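Local coordinates for putative antidote protein of plasmid maintenance system (Nostoc punctiforme, PDB 3CEC) that probably acts as the DNA-binding antidote of a plasmid maintenance (toxin-antitoxin) system, using a helix-turn-helix domain, at residues Thr59-Ile62 with Ala63-Gly67; Leu70-Pro74 with Arg75-Asn79. One frame throughout, in Å; residues are numbered along the deposited sequence.

Interaction 1: residues Thr59-Ile62 with Ala63-Gly67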
# COMPACT_ATOMS: atom_id res chain seq x y z
N THR A 59 1.93 -7.29 2.10
CA THR A 59 1.69 -8.62 2.56
C THR A 59 1.63 -8.65 4.11
O THR A 59 1.99 -7.70 4.78
CB THR A 59 2.86 -9.54 2.15
OG1 THR A 59 4.05 -8.99 2.70
CG2 THR A 59 2.96 -9.68 0.60
N VAL A 60 1.19 -9.78 4.70
CA VAL A 60 1.20 -9.88 6.15
C VAL A 60 2.61 -9.69 6.65
O VAL A 60 2.87 -8.95 7.60
CB VAL A 60 0.60 -11.19 6.68
CG1 VAL A 60 0.71 -11.29 8.20
CG2 VAL A 60 -0.87 -11.32 6.12
N ASP A 61 3.56 -10.33 5.98
CA ASP A 61 5.00 -10.17 6.35
C ASP A 61 5.44 -8.68 6.38
O ASP A 61 6.07 -8.19 7.34
CB ASP A 61 5.91 -11.01 5.39
CG ASP A 61 7.39 -10.69 5.58
OD1 ASP A 61 7.87 -9.76 4.93
OD2 ASP A 61 8.03 -11.43 6.38
N ILE A 62 5.10 -7.93 5.33
CA ILE A 62 5.45 -6.50 5.27
C ILE A 62 4.74 -5.71 6.34
O ILE A 62 5.37 -4.85 7.02
CB ILE A 62 5.21 -5.89 3.89
CG1 ILE A 62 6.20 -6.49 2.90
CG2 ILE A 62 5.31 -4.35 3.97
CD1 ILE A 62 5.80 -6.19 1.40
N ALA A 63 3.48 -6.04 6.58
CA ALA A 63 2.69 -5.37 7.68
C ALA A 63 3.31 -5.63 9.04
O ALA A 63 3.46 -4.69 9.83
CB ALA A 63 1.24 -5.79 7.64
N ILE A 64 3.78 -6.84 9.28
CA ILE A 64 4.45 -7.17 10.54
C ILE A 64 5.71 -6.38 10.72
O ILE A 64 6.01 -5.80 11.75
CB ILE A 64 4.69 -8.68 10.69
CG1 ILE A 64 3.38 -9.41 10.84
CG2 ILE A 64 5.72 -8.93 11.85
CD1 ILE A 64 2.84 -9.33 12.26
N ARG A 65 6.49 -6.27 9.64
CA ARG A 65 7.74 -5.52 9.72
C ARG A 65 7.50 -4.02 9.96
O ARG A 65 8.16 -3.42 10.79
CB ARG A 65 8.56 -5.73 8.45
CG ARG A 65 9.01 -7.18 8.20
CD ARG A 65 9.68 -7.33 6.80
NE ARG A 65 9.84 -8.74 6.47
CZ ARG A 65 10.89 -9.45 6.84
NH1 ARG A 65 11.93 -8.88 7.45
NH2 ARG A 65 10.90 -10.74 6.56
N LEU A 66 6.51 -3.48 9.26
CA LEU A 66 6.12 -2.08 9.42
C LEU A 66 5.69 -1.84 10.83
O LEU A 66 6.12 -0.87 11.48
CB LEU A 66 5.04 -1.67 8.42
CG LEU A 66 5.54 -1.54 6.95
CD1 LEU A 66 4.31 -1.57 5.99
CD2 LEU A 66 6.37 -0.30 6.75
N GLY A 67 4.88 -2.74 11.32
CA GLY A 67 4.28 -2.66 12.65
C GLY A 67 5.40 -2.61 13.69
O GLY A 67 5.34 -1.81 14.66
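D61 and R65, one helical turn apart, form a side-on salt bridge. R65 NE donates to D61 OD1 at 2.7 Å, almost straight at 173°. R65 NH2 reaches D61 OD2 at 3.0 Å along a more bent path. The grip is not coplanar: carboxylate and guanidinium planes stand 50° apart, and OD1 is met on its syn side but well out of the carboxylate plane. In D61, CG lies opposite the backbone N across the CA-CB bond (chi1 170°); although that bond leads away, the carboxylate swings round beside the extended arginine chain. R65 NH1 is also bonded to L41 O, tying this turn to helix 34-41. A methionine in place of R65 would probably leave the D61 carboxylate without its cationic mate and L41 O without this donor.

The backbone bonds mark the first turns of a regular helix. A63 N, I64 N, R65 N and L66 N donate to the carbonyls four residues back, T59 to I62; L66 N to I62 O measures 2.9 Å. T59 is the N-cap: its OG1 accepts from I62 N at 3.0 Å, satisfying an amide that has no helical carbonyl before it.

Apolar contact follows the same spacing. I62 CG2 packs alongside L66 CD1 at 3.6 Å, the two side chains pointing the same way, whereas V60 and I64 make a looser pair nearer solvent.

The start of helix 60-70 touches two neighbours: A63 and I64 meet helix 74-101, and L66 meets W77 of that helix as well as F37 and L41 of helix 34-41.

Interaction 2: residues Leu70-Pro74 with Arg75-Asn79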
# COMPACT_ATOMS: atom_id res chain seq x y z
N LEU A 70 7.88 0.66 13.19
CA LEU A 70 7.22 1.96 13.46
C LEU A 70 6.52 2.00 14.79
O LEU A 70 6.23 3.05 15.35
CB LEU A 70 6.20 2.25 12.34
CG LEU A 70 6.87 2.39 10.95
CD1 LEU A 70 5.73 2.55 9.94
CD2 LEU A 70 7.81 3.57 10.85
N GLY A 71 6.26 0.84 15.32
CA GLY A 71 5.56 0.65 16.62
C GLY A 71 4.11 0.92 16.59
O GLY A 71 3.50 1.31 17.60
N ASN A 72 3.49 0.66 15.46
CA ASN A 72 2.06 0.85 15.29
C ASN A 72 1.28 -0.41 14.92
O ASN A 72 0.10 -0.33 14.65
CB ASN A 72 1.67 1.98 14.38
CG ASN A 72 2.36 1.94 13.02
OD1 ASN A 72 2.78 0.88 12.55
ND2 ASN A 72 2.40 3.10 12.38
N GLY A 73 1.98 -1.54 14.90
CA GLY A 73 1.28 -2.81 14.70
C GLY A 73 0.89 -3.05 13.24
O GLY A 73 0.90 -2.17 12.40
N PRO A 74 0.59 -4.31 12.91
CA PRO A 74 0.33 -4.65 11.52
C PRO A 74 -1.03 -4.32 10.99
O PRO A 74 -1.25 -4.24 9.79
CB PRO A 74 0.58 -6.15 11.49
CG PRO A 74 0.12 -6.57 12.85
CD PRO A 74 0.75 -5.52 13.73
N ARG A 75 -2.00 -4.22 11.90
CA ARG A 75 -3.37 -4.11 11.45
C ARG A 75 -3.63 -2.84 10.70
O ARG A 75 -4.37 -2.84 9.71
CB ARG A 75 -4.32 -4.24 12.63
CG ARG A 75 -4.44 -5.66 13.15
CD ARG A 75 -5.74 -5.85 13.96
NE ARG A 75 -5.97 -7.24 14.32
CZ ARG A 75 -6.96 -7.98 13.83
NH1 ARG A 75 -7.85 -7.45 13.00
NH2 ARG A 75 -7.10 -9.23 14.21
N LEU A 76 -3.02 -1.77 11.19
CA LEU A 76 -3.15 -0.42 10.55
C LEU A 76 -2.84 -0.55 9.04
O LEU A 76 -3.58 -0.16 8.13
CB LEU A 76 -2.22 0.58 11.19
CG LEU A 76 -2.28 1.99 10.66
CD1 LEU A 76 -1.84 2.95 11.82
CD2 LEU A 76 -1.40 2.17 9.40
N TRP A 77 -1.78 -1.28 8.79
CA TRP A 77 -1.22 -1.45 7.44
C TRP A 77 -2.10 -2.37 6.56
O TRP A 77 -2.29 -2.11 5.37
CB TRP A 77 0.24 -1.96 7.52
CG TRP A 77 1.06 -0.93 8.16
CD1 TRP A 77 1.50 -0.89 9.48
CD2 TRP A 77 1.44 0.34 7.59
NE1 TRP A 77 2.17 0.28 9.72
CE2 TRP A 77 2.15 1.06 8.59
CE3 TRP A 77 1.26 0.92 6.34
CZ2 TRP A 77 2.65 2.32 8.36
CZ3 TRP A 77 1.78 2.14 6.10
CH2 TRP A 77 2.46 2.83 7.11
N LEU A 78 -2.53 -3.49 7.17
CA LEU A 78 -3.42 -4.43 6.49
C LEU A 78 -4.75 -3.75 6.19
O LEU A 78 -5.32 -3.98 5.14
CB LEU A 78 -3.56 -5.69 7.30
CG LEU A 78 -2.26 -6.53 7.39
CD1 LEU A 78 -2.48 -7.62 8.48
CD2 LEU A 78 -1.89 -7.16 6.04
N ASN A 79 -5.20 -2.92 7.12
CA ASN A 79 -6.50 -2.20 6.93
C ASN A 79 -6.38 -1.26 5.76
O ASN A 79 -7.27 -1.18 4.91
CB ASN A 79 -6.94 -1.50 8.20
CG ASN A 79 -7.46 -2.48 9.28
OD1 ASN A 79 -7.77 -3.64 8.98
ND2 ASN A 79 -7.57 -2.00 10.54
O HOH W 1 -2.14 -1.63 13.95
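The turn joining helix 60-70 to helix 74-101 is closed by N72 and W77, whose side chains meet through a hydrogen bond. W77 NE1 donates to N72 OD1 at 3.0 Å (159°). The oxygen lies at the indole edge, close to the ring plane, but the nitrogen stands 40° above the plane of the asparagine carbonyl, so the bond is not aimed at a lone pair. The amide and ring planes are 56° apart. N72 places CG between its backbone N and carbonyl carbon, a setting that puts the amide oxygen beside the indole N-H.

Other parts of the turn also meet this ring. L70 CD1 comes within 3.5 Å of W77 CZ2, approaching obliquely, and G73 O lies 3.2 Å from W77 CD1 near the ring plane. Within the helix, L76 CD2 covers one indole face, 3.7 Å above the W77 ring plane and over its centre. Contacts from several directions thus limit the ring's freedom to turn.

On the backbone, L78 N donates to P74 O at 3.0 Å, and W77 N makes only a weak bond to the same carbonyl. A water links the turn to the new helix by donating to N72 O at 2.7 Å and accepting from L76 N. Both G71 and G73 have positive phi, which favours glycine and lets the chain turn sharply between the helices.

V22, I23 and I26 of helix 19-30 also touch W77, and L66 meets it from helix 60-70. The arrangement is that of a tight helix-to-helix connection, with a proline near the start of the second helix and a buried tryptophan whose indole edge meets the turn, here within a helix-turn-helix family domain.

How the interactions relate
Interaction 1 precedes interaction 2 along the chain, and their centres lie about 7 Å apart on the same side of the chain's centre. Interaction 1 covers the start of helix 60-70; interaction 2 takes in its last residue, the turn and the first part of helix 74-101. The chain turns sharply between them, and the two helices touch: A63 CB lies 3.6 Å from L78 CG, and L66 CB is 3.7 Å from W77 NE1. G67 CA approaches N72 OD1 at 3.8 Å. Both interactions belong to the helix-turn-helix part of the protein, and their contacts pack the start of the long helix 74-101 against helix 60-70.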